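Local coordinates for protein N-acetylneuraminate lyase (Fusobacterium nucleatum subsp. nucleatum ATCC 25586, PDB 5ZKA) that is a lyase of the dihydrodipicolinate synthetase family, built on the TIM-barrel fold, at residues A24-Y29 with T62-M67; G39-I44 with F77-D82; E72-F77 with V103-Y108; L90-G95 with L112-L117. One frame throughout, in Å; residues are numbered along the deposited sequence.

Contact 1 (A24-Y29 with T62-M67)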
loop_
_atom_site.group_PDB
_atom_site.type_symbol
_atom_site.label_atom_id
_atom_site.label_comp_id
_atom_site.label_asym_id
_atom_site.label_seq_id
_atom_site.Cartn_x
_atom_site.Cartn_y
_atom_site.Cartn_z
ATOM N N ALA A 24 18.290 6.501 7.964
ATOM C CA ALA A 24 19.226 6.411 6.850
ATOM C C ALA A 24 20.095 7.647 6.936
ATOM O O ALA A 24 19.659 8.759 6.616
ATOM C CB ALA A 24 18.494 6.317 5.514
ATOM N N LEU A 25 21.312 7.448 7.428
ATOM C CA LEU A 25 22.158 8.544 7.857
ATOM C C LEU A 25 22.507 9.469 6.697
ATOM O O LEU A 25 23.040 9.036 5.675
ATOM C CB LEU A 25 23.424 7.973 8.491
ATOM C CG LEU A 25 24.386 8.987 9.099
ATOM C CD1 LEU A 25 23.723 9.644 10.305
ATOM C CD2 LEU A 25 25.687 8.299 9.495
ATOM N N MET A 26 22.213 10.753 6.864
ATOM C CA MET A 26 22.648 11.742 5.891
ATOM C C MET A 26 24.090 12.148 6.153
ATOM O O MET A 26 24.582 12.093 7.286
ATOM C CB MET A 26 21.753 12.973 5.944
ATOM C CG MET A 26 20.297 12.627 5.725
ATOM S SD MET A 26 19.454 13.848 4.724
ATOM C CE MET A 26 20.338 13.760 3.173
ATOM N N VAL A 27 24.765 12.576 5.092
ATOM C CA VAL A 27 26.186 12.893 5.134
ATOM C C VAL A 27 26.363 14.328 4.672
ATOM O O VAL A 27 25.837 14.698 3.619
ATOM C CB VAL A 27 27.026 11.943 4.262
ATOM C CG1 VAL A 27 28.504 12.373 4.289
ATOM C CG2 VAL A 27 26.867 10.519 4.760
ATOM N N PRO A 28 27.068 15.177 5.432
ATOM C CA PRO A 28 27.312 16.543 4.972
ATOM C C PRO A 28 28.575 16.624 4.135
ATOM O O PRO A 28 29.644 16.139 4.531
ATOM C CB PRO A 28 27.435 17.338 6.279
ATOM C CG PRO A 28 27.980 16.356 7.258
ATOM C CD PRO A 28 27.477 14.980 6.833
ATOM N N TYR A 29 28.450 17.238 2.966
ATOM C CA TYR A 29 29.547 17.375 2.023
ATOM C C TYR A 29 29.929 18.841 1.901
ATOM O O TYR A 29 29.085 19.728 2.046
ATOM C CB TYR A 29 29.167 16.806 0.646
ATOM C CG TYR A 29 28.842 15.333 0.697
ATOM C CD1 TYR A 29 29.858 14.376 0.693
ATOM C CD2 TYR A 29 27.522 14.893 0.772
ATOM C CE1 TYR A 29 29.565 13.010 0.760
ATOM C CE2 TYR A 29 27.214 13.531 0.832
ATOM C CZ TYR A 29 28.240 12.597 0.824
ATOM O OH TYR A 29 27.932 11.258 0.893
ATOM N N THR A 62 20.080 7.618 0.871
ATOM C CA THR A 62 19.910 8.898 1.554
ATOM C C THR A 62 21.242 9.551 1.881
ATOM O O THR A 62 21.333 10.785 1.936
ATOM C CB THR A 62 19.110 8.681 2.836
ATOM O OG1 THR A 62 17.838 8.100 2.508
ATOM C CG2 THR A 62 18.909 9.995 3.584
ATOM N N GLY A 63 22.279 8.753 2.111
ATOM C CA GLY A 63 23.588 9.321 2.352
ATOM C C GLY A 63 24.318 9.750 1.104
ATOM O O GLY A 63 25.506 10.074 1.175
ATOM N N GLU A 64 23.635 9.748 -0.043
ATOM C CA GLU A 64 24.228 10.096 -1.334
ATOM C C GLU A 64 25.354 9.129 -1.704
ATOM O O GLU A 64 26.283 9.465 -2.450
ATOM C CB GLU A 64 24.682 11.559 -1.346
ATOM C CG GLU A 64 23.463 12.509 -1.138
ATOM C CD GLU A 64 23.851 13.938 -0.813
ATOM O OE1 GLU A 64 24.509 14.594 -1.651
ATOM O OE2 GLU A 64 23.507 14.398 0.297
ATOM N N ASN A 65 25.226 7.898 -1.208
ATOM C CA ASN A 65 26.264 6.880 -1.362
ATOM C C ASN A 65 26.666 6.661 -2.821
ATOM O O ASN A 65 27.859 6.537 -3.138
ATOM C CB ASN A 65 25.756 5.576 -0.748
ATOM C CG ASN A 65 26.682 4.412 -1.008
ATOM O OD1 ASN A 65 26.425 3.566 -1.884
ATOM N ND2 ASN A 65 27.754 4.336 -0.231
ATOM N N PHE A 66 25.688 6.594 -3.726
ATOM C CA PHE A 66 26.016 6.218 -5.096
ATOM C C PHE A 66 26.572 7.381 -5.903
ATOM O O PHE A 66 26.916 7.192 -7.075
ATOM C CB PHE A 66 24.781 5.585 -5.753
ATOM C CG PHE A 66 24.295 4.380 -5.001
ATOM C CD1 PHE A 66 24.971 3.167 -5.112
ATOM C CD2 PHE A 66 23.248 4.481 -4.096
ATOM C CE1 PHE A 66 24.567 2.062 -4.386
ATOM C CE2 PHE A 66 22.844 3.379 -3.359
ATOM C CZ PHE A 66 23.500 2.168 -3.515
ATOM N N MET A 67 26.722 8.556 -5.279
ATOM C CA MET A 67 27.330 9.719 -5.909
ATOM C C MET A 67 28.791 9.925 -5.516
ATOM O O MET A 67 29.423 10.856 -6.025
ATOM C CB MET A 67 26.523 10.979 -5.569
ATOM C CG MET A 67 25.259 11.146 -6.416
ATOM S SD MET A 67 24.406 12.702 -6.064
ATOM C CE MET A 67 23.473 12.225 -4.635
HETATM O O HOH W 1 23.218 12.631 2.610
#

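Contact 2 (G39-I44 with F77-D82)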
loop_
_atom_site.group_PDB
_atom_site.type_symbol
_atom_site.label_atom_id
_atom_site.label_comp_id
_atom_site.label_asym_id
_atom_site.label_seq_id
_atom_site.Cartn_x
_atom_site.Cartn_y
_atom_site.Cartn_z
ATOM N N GLY A 39 30.673 17.830 10.727
ATOM C CA GLY A 39 29.227 17.817 10.600
ATOM C C GLY A 39 28.647 16.420 10.617
ATOM O O GLY A 39 27.531 16.215 11.110
ATOM N N LEU A 40 29.383 15.442 10.071
ATOM C CA LEU A 40 28.895 14.064 10.083
ATOM C C LEU A 40 28.757 13.550 11.508
ATOM O O LEU A 40 27.767 12.898 11.847
ATOM C CB LEU A 40 29.827 13.152 9.277
ATOM C CG LEU A 40 29.458 11.664 9.263
ATOM C CD1 LEU A 40 28.001 11.436 8.778
ATOM C CD2 LEU A 40 30.445 10.847 8.404
ATOM N N ARG A 41 29.746 13.829 12.358
ATOM C CA ARG A 41 29.608 13.479 13.767
ATOM C C ARG A 41 28.419 14.194 14.407
ATOM O O ARG A 41 27.718 13.613 15.245
ATOM C CB ARG A 41 30.908 13.794 14.506
ATOM C CG ARG A 41 32.083 12.964 13.963
ATOM C CD ARG A 41 33.359 13.154 14.774
ATOM N NE ARG A 41 34.445 12.368 14.194
ATOM C CZ ARG A 41 34.791 11.148 14.594
ATOM N NH1 ARG A 41 34.148 10.568 15.597
ATOM N NH2 ARG A 41 35.785 10.509 13.986
ATOM N N GLU A 42 28.165 15.450 14.018
ATOM C CA GLU A 42 27.026 16.177 14.578
ATOM C C GLU A 42 25.704 15.544 14.164
ATOM O O GLU A 42 24.754 15.498 14.955
ATOM C CB GLU A 42 27.064 17.642 14.146
ATOM C CG GLU A 42 28.220 18.437 14.770
ATOM C CD GLU A 42 28.161 19.909 14.425
ATOM O OE1 GLU A 42 27.165 20.333 13.798
ATOM O OE2 GLU A 42 29.121 20.640 14.764
ATOM N N ILE A 43 25.614 15.072 12.920
ATOM C CA ILE A 43 24.380 14.432 12.475
ATOM C C ILE A 43 24.173 13.114 13.205
ATOM O O ILE A 43 23.055 12.776 13.612
ATOM C CB ILE A 43 24.403 14.230 10.950
ATOM C CG1 ILE A 43 24.416 15.574 10.222
ATOM C CG2 ILE A 43 23.204 13.391 10.505
ATOM C CD1 ILE A 43 24.513 15.422 8.688
ATOM N N ILE A 44 25.245 12.341 13.367
ATOM C CA ILE A 44 25.173 11.096 14.125
ATOM C C ILE A 44 24.723 11.366 15.556
ATOM O O ILE A 44 23.826 10.691 16.078
ATOM C CB ILE A 44 26.537 10.378 14.094
ATOM C CG1 ILE A 44 26.838 9.871 12.681
ATOM C CG2 ILE A 44 26.556 9.232 15.088
ATOM C CD1 ILE A 44 28.312 9.548 12.444
ATOM N N PHE A 77 32.042 5.264 6.622
ATOM C CA PHE A 77 31.889 4.103 7.496
ATOM C C PHE A 77 32.794 4.204 8.717
ATOM O O PHE A 77 32.396 3.818 9.824
ATOM C CB PHE A 77 32.196 2.809 6.741
ATOM C CG PHE A 77 31.138 2.400 5.747
ATOM C CD1 PHE A 77 29.816 2.220 6.135
ATOM C CD2 PHE A 77 31.482 2.141 4.433
ATOM C CE1 PHE A 77 28.851 1.833 5.214
ATOM C CE2 PHE A 77 30.516 1.735 3.504
ATOM C CZ PHE A 77 29.202 1.584 3.897
ATOM N N GLU A 78 34.031 4.683 8.531
ATOM C CA GLU A 78 34.953 4.829 9.666
ATOM C C GLU A 78 34.408 5.790 10.712
ATOM O O GLU A 78 34.422 5.501 11.916
ATOM C CB GLU A 78 36.317 5.349 9.211
ATOM C CG GLU A 78 37.026 4.580 8.166
ATOM C CD GLU A 78 38.285 5.300 7.720
ATOM O OE1 GLU A 78 38.839 6.086 8.527
ATOM O OE2 GLU A 78 38.707 5.093 6.559
ATOM N N ILE A 79 34.006 6.979 10.274
ATOM C CA ILE A 79 33.526 7.997 11.201
ATOM C C ILE A 79 32.269 7.515 11.914
ATOM O O ILE A 79 32.141 7.642 13.138
ATOM C CB ILE A 79 33.287 9.321 10.451
ATOM C CG1 ILE A 79 34.622 9.860 9.924
ATOM C CG2 ILE A 79 32.594 10.360 11.348
ATOM C CD1 ILE A 79 34.468 10.821 8.761
ATOM N N ALA A 80 31.334 6.922 11.163
ATOM C CA ALA A 80 30.048 6.554 11.748
ATOM C C ALA A 80 30.224 5.600 12.925
ATOM O O ALA A 80 29.660 5.823 14.003
ATOM C CB ALA A 80 29.132 5.943 10.683
ATOM N N ILE A 81 31.018 4.536 12.749
ATOM C CA ILE A 81 31.162 3.584 13.848
ATOM C C ILE A 81 32.064 4.143 14.952
ATOM O O ILE A 81 31.915 3.780 16.127
ATOM C CB ILE A 81 31.655 2.223 13.322
ATOM C CG1 ILE A 81 31.473 1.143 14.394
ATOM C CG2 ILE A 81 33.100 2.292 12.846
ATOM C CD1 ILE A 81 31.584 -0.262 13.856
ATOM N N ASP A 82 33.003 5.025 14.612
ATOM C CA ASP A 82 33.803 5.652 15.657
ATOM C C ASP A 82 32.944 6.558 16.525
ATOM O O ASP A 82 33.104 6.590 17.749
ATOM C CB ASP A 82 34.954 6.440 15.042
ATOM C CG ASP A 82 35.804 7.133 16.085
ATOM O OD1 ASP A 82 36.543 6.427 16.806
ATOM O OD2 ASP A 82 35.730 8.379 16.183
#

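Contact 3 (E72-F77 with V103-Y108)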
loop_
_atom_site.group_PDB
_atom_site.type_symbol
_atom_site.label_atom_id
_atom_site.label_comp_id
_atom_site.label_asym_id
_atom_site.label_seq_id
_atom_site.Cartn_x
_atom_site.Cartn_y
_atom_site.Cartn_z
ATOM N N GLU A 72 35.695 7.547 -0.352
ATOM C CA GLU A 72 34.797 8.395 0.413
ATOM C C GLU A 72 33.773 7.559 1.172
ATOM O O GLU A 72 33.453 7.865 2.329
ATOM C CB GLU A 72 34.139 9.411 -0.521
ATOM C CG GLU A 72 35.095 10.554 -0.866
ATOM C CD GLU A 72 34.637 11.439 -2.015
ATOM O OE1 GLU A 72 33.836 10.985 -2.859
ATOM O OE2 GLU A 72 35.086 12.610 -2.064
ATOM N N LYS A 73 33.272 6.478 0.553
ATOM C CA LYS A 73 32.387 5.570 1.279
ATOM C C LYS A 73 33.081 5.000 2.509
ATOM O O LYS A 73 32.489 4.935 3.596
ATOM C CB LYS A 73 31.919 4.431 0.375
ATOM C CG LYS A 73 30.980 4.854 -0.744
ATOM C CD LYS A 73 30.897 3.736 -1.802
ATOM C CE LYS A 73 30.105 4.155 -3.033
ATOM N NZ LYS A 73 29.888 2.982 -3.964
ATOM N N LYS A 74 34.340 4.578 2.356
ATOM C CA LYS A 74 35.073 4.005 3.483
ATOM C C LYS A 74 35.208 5.007 4.627
ATOM O O LYS A 74 35.067 4.645 5.804
ATOM C CB LYS A 74 36.449 3.524 3.015
ATOM C CG LYS A 74 36.416 2.336 2.054
ATOM C CD LYS A 74 37.836 1.974 1.583
ATOM C CE LYS A 74 37.861 0.689 0.774
ATOM N NZ LYS A 74 39.249 0.377 0.303
ATOM N N ARG A 75 35.488 6.271 4.307
ATOM C CA ARG A 75 35.674 7.265 5.358
ATOM C C ARG A 75 34.373 7.520 6.116
ATOM O O ARG A 75 34.384 7.710 7.338
ATOM C CB ARG A 75 36.215 8.565 4.765
ATOM C CG ARG A 75 36.550 9.620 5.819
ATOM C CD ARG A 75 37.853 9.290 6.559
ATOM N NE ARG A 75 38.046 10.119 7.754
ATOM C CZ ARG A 75 38.205 9.638 8.987
ATOM N NH1 ARG A 75 38.208 8.327 9.197
ATOM N NH2 ARG A 75 38.364 10.465 10.017
ATOM N N VAL A 76 33.238 7.524 5.411
ATOM C CA VAL A 76 31.943 7.643 6.085
ATOM C C VAL A 76 31.747 6.490 7.063
ATOM O O VAL A 76 31.337 6.690 8.213
ATOM C CB VAL A 76 30.802 7.699 5.053
ATOM C CG1 VAL A 76 29.442 7.513 5.736
ATOM C CG2 VAL A 76 30.852 9.014 4.289
ATOM N N PHE A 77 32.042 5.264 6.622
ATOM C CA PHE A 77 31.889 4.103 7.496
ATOM C C PHE A 77 32.794 4.204 8.717
ATOM O O PHE A 77 32.396 3.818 9.824
ATOM C CB PHE A 77 32.196 2.809 6.741
ATOM C CG PHE A 77 31.138 2.400 5.747
ATOM C CD1 PHE A 77 29.816 2.220 6.135
ATOM C CD2 PHE A 77 31.482 2.141 4.433
ATOM C CE1 PHE A 77 28.851 1.833 5.214
ATOM C CE2 PHE A 77 30.516 1.735 3.504
ATOM C CZ PHE A 77 29.202 1.584 3.897
ATOM N N VAL A 103 32.230 -6.410 -2.356
ATOM C CA VAL A 103 32.970 -7.315 -1.479
ATOM C C VAL A 103 34.067 -6.562 -0.733
ATOM O O VAL A 103 34.270 -6.765 0.471
ATOM C CB VAL A 103 33.539 -8.490 -2.293
ATOM C CG1 VAL A 103 34.593 -9.241 -1.479
ATOM C CG2 VAL A 103 32.408 -9.432 -2.761
ATOM N N GLU A 104 34.796 -5.692 -1.437
ATOM C CA GLU A 104 35.837 -4.893 -0.800
ATOM C C GLU A 104 35.271 -4.059 0.345
ATOM O O GLU A 104 35.829 -4.032 1.451
ATOM C CB GLU A 104 36.498 -3.991 -1.841
ATOM C CG GLU A 104 37.559 -3.061 -1.274
ATOM C CD GLU A 104 38.139 -2.135 -2.324
ATOM O OE1 GLU A 104 38.131 -2.507 -3.516
ATOM O OE2 GLU A 104 38.609 -1.036 -1.961
ATOM N N LEU A 105 34.174 -3.349 0.088
ATOM C CA LEU A 105 33.549 -2.544 1.136
ATOM C C LEU A 105 32.995 -3.420 2.253
ATOM O O LEU A 105 33.059 -3.050 3.433
ATOM C CB LEU A 105 32.438 -1.686 0.537
ATOM C CG LEU A 105 32.824 -0.511 -0.361
ATOM C CD1 LEU A 105 31.561 -0.015 -1.072
ATOM C CD2 LEU A 105 33.431 0.609 0.456
ATOM N N GLY A 106 32.424 -4.572 1.900
ATOM C CA GLY A 106 31.882 -5.460 2.916
ATOM C C GLY A 106 32.953 -6.010 3.840
ATOM O O GLY A 106 32.761 -6.088 5.057
ATOM N N LYS A 107 34.103 -6.387 3.282
ATOM C CA LYS A 107 35.203 -6.824 4.136
ATOM C C LYS A 107 35.701 -5.681 5.012
ATOM O O LYS A 107 36.013 -5.877 6.196
ATOM C CB LYS A 107 36.347 -7.375 3.281
ATOM C CG LYS A 107 36.009 -8.659 2.529
ATOM C CD LYS A 107 37.258 -9.254 1.875
ATOM C CE LYS A 107 36.930 -10.530 1.107
ATOM N NZ LYS A 107 37.977 -10.885 0.095
ATOM N N TYR A 108 35.774 -4.477 4.446
ATOM C CA TYR A 108 36.322 -3.344 5.180
ATOM C C TYR A 108 35.437 -2.968 6.366
ATOM O O TYR A 108 35.938 -2.744 7.477
ATOM C CB TYR A 108 36.502 -2.160 4.233
ATOM C CG TYR A 108 37.056 -0.925 4.897
ATOM C CD1 TYR A 108 38.423 -0.778 5.092
ATOM C CD2 TYR A 108 36.215 0.100 5.315
ATOM C CE1 TYR A 108 38.936 0.350 5.693
ATOM C CE2 TYR A 108 36.721 1.230 5.911
ATOM C CZ TYR A 108 38.077 1.348 6.098
ATOM O OH TYR A 108 38.583 2.473 6.693
#

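Contact 4 (L90-G95 with L112-L117)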
loop_
_atom_site.group_PDB
_atom_site.type_symbol
_atom_site.label_atom_id
_atom_site.label_comp_id
_atom_site.label_asym_id
_atom_site.label_seq_id
_atom_site.Cartn_x
_atom_site.Cartn_y
_atom_site.Cartn_z
ATOM N N LEU A 90 23.909 -0.747 13.960
ATOM C CA LEU A 90 24.476 -0.207 12.734
ATOM C C LEU A 90 24.342 -1.227 11.618
ATOM O O LEU A 90 24.703 -2.393 11.801
ATOM C CB LEU A 90 25.950 0.143 12.916
ATOM C CG LEU A 90 26.303 1.246 13.906
ATOM C CD1 LEU A 90 27.802 1.342 13.997
ATOM C CD2 LEU A 90 25.726 2.555 13.442
ATOM N N ILE A 91 23.855 -0.777 10.463
ATOM C CA ILE A 91 23.846 -1.556 9.228
ATOM C C ILE A 91 24.671 -0.797 8.199
ATOM O O ILE A 91 24.508 0.421 8.048
ATOM C CB ILE A 91 22.417 -1.792 8.699
ATOM C CG1 ILE A 91 21.559 -2.560 9.711
ATOM C CG2 ILE A 91 22.451 -2.545 7.329
ATOM C CD1 ILE A 91 20.043 -2.490 9.382
ATOM N N ALA A 92 25.548 -1.506 7.489
ATOM C CA ALA A 92 26.382 -0.892 6.466
ATOM C C ALA A 92 25.895 -1.346 5.099
ATOM O O ALA A 92 25.960 -2.539 4.780
ATOM C CB ALA A 92 27.857 -1.266 6.666
ATOM N N GLN A 93 25.406 -0.401 4.296
ATOM C CA GLN A 93 25.004 -0.688 2.921
ATOM C C GLN A 93 26.243 -0.665 2.029
ATOM O O GLN A 93 26.893 0.378 1.901
ATOM C CB GLN A 93 23.970 0.337 2.456
ATOM C CG GLN A 93 23.099 -0.117 1.275
ATOM C CD GLN A 93 23.846 -0.110 -0.033
ATOM O OE1 GLN A 93 23.713 -1.020 -0.844
ATOM N NE2 GLN A 93 24.647 0.921 -0.246
ATOM N N VAL A 94 26.581 -1.806 1.420
ATOM C CA VAL A 94 27.800 -1.936 0.630
ATOM C C VAL A 94 27.526 -2.319 -0.823
ATOM O O VAL A 94 28.467 -2.535 -1.587
ATOM C CB VAL A 94 28.778 -2.943 1.269
ATOM C CG1 VAL A 94 29.180 -2.485 2.675
ATOM C CG2 VAL A 94 28.168 -4.336 1.299
ATOM N N GLY A 95 26.258 -2.378 -1.234
ATOM C CA GLY A 95 25.938 -2.810 -2.580
ATOM C C GLY A 95 26.354 -1.806 -3.638
ATOM O O GLY A 95 26.578 -0.624 -3.367
ATOM N N LEU A 112 35.950 -3.151 10.518
ATOM C CA LEU A 112 35.694 -2.016 11.405
ATOM C C LEU A 112 34.796 -2.393 12.575
ATOM O O LEU A 112 34.835 -1.725 13.609
ATOM C CB LEU A 112 35.052 -0.857 10.630
ATOM C CG LEU A 112 35.897 -0.013 9.667
ATOM C CD1 LEU A 112 35.032 1.037 8.996
ATOM C CD2 LEU A 112 37.100 0.644 10.337
ATOM N N GLY A 113 33.981 -3.433 12.434
ATOM C CA GLY A 113 33.141 -3.865 13.534
ATOM C C GLY A 113 31.652 -3.808 13.259
ATOM O O GLY A 113 30.844 -4.058 14.159
ATOM N N TYR A 114 31.265 -3.473 12.033
ATOM C CA TYR A 114 29.859 -3.558 11.664
ATOM C C TYR A 114 29.419 -5.015 11.672
ATOM O O TYR A 114 30.132 -5.898 11.189
ATOM C CB TYR A 114 29.613 -2.951 10.284
ATOM C CG TYR A 114 29.663 -1.438 10.207
ATOM C CD1 TYR A 114 30.883 -0.768 10.125
ATOM C CD2 TYR A 114 28.490 -0.681 10.182
ATOM C CE1 TYR A 114 30.941 0.611 10.041
ATOM C CE2 TYR A 114 28.536 0.700 10.086
ATOM C CZ TYR A 114 29.765 1.341 10.017
ATOM O OH TYR A 114 29.819 2.716 9.917
ATOM N N LYS A 115 28.240 -5.267 12.238
ATOM C CA LYS A 115 27.759 -6.622 12.465
ATOM C C LYS A 115 26.611 -6.976 11.541
ATOM O O LYS A 115 25.990 -8.029 11.706
ATOM C CB LYS A 115 27.341 -6.802 13.929
ATOM C CG LYS A 115 28.524 -6.945 14.886
ATOM C CD LYS A 115 29.452 -8.056 14.416
ATOM C CE LYS A 115 30.667 -8.211 15.320
ATOM N NZ LYS A 115 30.305 -8.694 16.685
ATOM N N CYS A 116 26.312 -6.117 10.573
ATOM C CA CYS A 116 25.272 -6.418 9.609
ATOM C C CYS A 116 25.506 -5.556 8.380
ATOM O O CYS A 116 25.811 -4.362 8.503
ATOM C CB CYS A 116 23.877 -6.166 10.189
ATOM S SG CYS A 116 22.565 -6.747 9.091
ATOM N N LEU A 117 25.373 -6.175 7.210
ATOM C CA LEU A 117 25.500 -5.519 5.918
ATOM C C LEU A 117 24.132 -5.383 5.276
ATOM O O LEU A 117 23.173 -6.056 5.653
ATOM C CB LEU A 117 26.399 -6.318 4.964
ATOM C CG LEU A 117 27.802 -6.718 5.416
ATOM C CD1 LEU A 117 28.513 -7.483 4.287
ATOM C CD2 LEU A 117 28.581 -5.490 5.801
HETATM O O HOH W 2 26.931 -3.207 13.462
#

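Contact 1 (A24-Y29 with T62-M67)
A water lodged between the loops is the best-held polar atom, gripped by three partners: V27 N donates to it at 2.9 Å, while T62 O and E64 OE2 are in place to accept its protons, though more acceptors surround it than it has protons. The loops follow neighbouring strands, 20-24 and 55-58, of a TIM barrel, leaving from their C-terminal ends, where such barrels place their active site. Y29 OH makes the direct bond, donating to G63 O at 2.7 Å, nearly along the C=O axis (166°). V27 CG1 lies over one face of the Y29 ring, and the E64 side chain slides past in the opposite direction, its carboxylate plane turned 65° from the ring. That carboxylate is held at OE1 by R283 N and at OE2 by a salt bridge to K269. With no side chain on G63, the backbones come close, G63 CA lying 3.4 Å from L25 O. The bent M26 chain crosses T62 at about a right angle, M26 CE 3.4 Å from T62 O. T62 OG1 bonds to O1 of the modified residue KPI at position 178, and T62 CG2, anti to the T62 backbone N, sits 3.4 Å from A24 O.

Contact 2 (G39-I44 with F77-D82)
I79 CG2 is the methyl at the centre of this contact. It meets L40 CD2 at 3.7 Å, and R41 CG comes just as near to it from a chain crossing I79 at about a right angle. That branch stands anti to the I79 backbone N. The same methyl lies over one face of the R41 guanidinium, toward the rim. Deeper in, I44 CD1 rests against A80 CA at 3.5 Å, at the end of an I44 side chain whose CG1 is anti to the carbonyl carbon. At the outer margin the extended R41 chain carries its NH1 to D82 OD2, a salt bridge of 2.8 Å with an N-H...O angle of 149°. D82 OD2 uses its anti lone pair and lies near the guanidinium plane, the carboxylate standing 85° to it; the second bond, from NH2 to the same oxygen, is weak. R41 NH1 also forms a salt bridge with E83. Below the apolar layer, I44 packs on L56 and A80 on V58 of strand 55-58. The axes of segments 39-44 and 77-82 come within 9.8 Å and cross at -43°; their helices, 37-49 and 70-84, are two successive outer helices, side by side around a TIM barrel.

Contact 3 (E72-F77 with V103-Y108)
L105 fills the close-packed side of this helix pair. Its CG is anti to the carbonyl carbon, which spreads the two methyls between K73, K74 and F77: CD1 touches K73 CD at 3.9 Å, and CD2 meets K74 CG at 3.8 Å. L105 CD2 also comes up to the edge of the F77 ring, more loosely, 4.4 Å from F77 CE2. Next to L105, the Y108 ring lies under the base of the K74 chain. With Y108 CG anti to its backbone N, one ring face is offered to K74, whose CG stands 4.2 Å from the ring centroid in a CH-pi contact, 21° off the ring normal, while K74 CB is 3.7 Å from Y108 CE2. The ring is anchored at its far end, where the hydroxyl bonds to E78. Toward solvent the packing gives way to charge. K74 stretches out fully above the ring and ends on E104, with NZ donating to the anti lone pair of OE2 at 2.7 Å; E104 is exposed, and its own extended chain crosses K74 at about a right angle. The ammonium is too far from the Y108 ring for more than a weak cation-pi attraction. K73 NZ makes its salt bridge with E101. The axes of the two segments run nearly parallel, 10.8 Å apart, as adjacent helices 70-84 and 99-112 of the outer layer of a TIM barrel.

Contact 4 (L90-G95 with L112-L117)
Strand 89-93, helix 99-112 and strand 117-120 form a beta-alpha-beta crossover of the TIM barrel, and here the second strand comes in beside the first. G113 ends the helix in a Schellman motif with positive phi, turning the chain so that Y114 faces the strand. Y114 CG is anti to the carbonyl carbon (chi1 -74°), which lays the ring obliquely along L90 and A92. Ring atom CD2 does most of the touching, 3.6 Å from A92 CB and 3.8 Å from L90 CB; the A92 methyl makes an off-centre CH-pi contact. Beyond these two residues the ring hydroxyl is hydrogen-bonded to F77 O. L117, its CG likewise anti to the carbonyl carbon (chi1 -54°), points to the same face of the sheet as A92, toward helix 99-112, where both side chains meet V109. Its methyls reach A92 CB and V94 CG2 only loosely. C116 CB lies 4.3 Å from I91 CG1; C116 SG is turned anti to the backbone N (chi1 -172°). Within the two segments the parallel pairing is made by A92 N donating to C116 O at 3.0 Å; A92 also bonds to S118. L117 CA answers with a CA-H...O contact to A92 O, 3.2 Å away. Where the segments diverge, a water takes over: it accepts from K115 N at 2.7 Å and donates to L90 O at 2.9 Å.

How the contacts relate
From the N terminus, contact 1 closes the first loop, joining the segments after strands 20-24 and 55-58. Contact 2 opens inside that loop and closes beyond it, so the two cross; P28 also packs on L40. Contact 3 begins after contact 1 has closed and crosses contact 2, F77 being common to their segments but packing across contact 3. Contact 4 then crosses contact 3 and follows contacts 1 and 2 in series. None nests. The overlapping steps move round the barrel: loops at one end, then helix 37-49 to 70-84, 70-84 to 99-112, and strand 89-93 to the entry of 117-120. F77 CE1 packing on A92 CB joins helix 70-84 to strand 89-93.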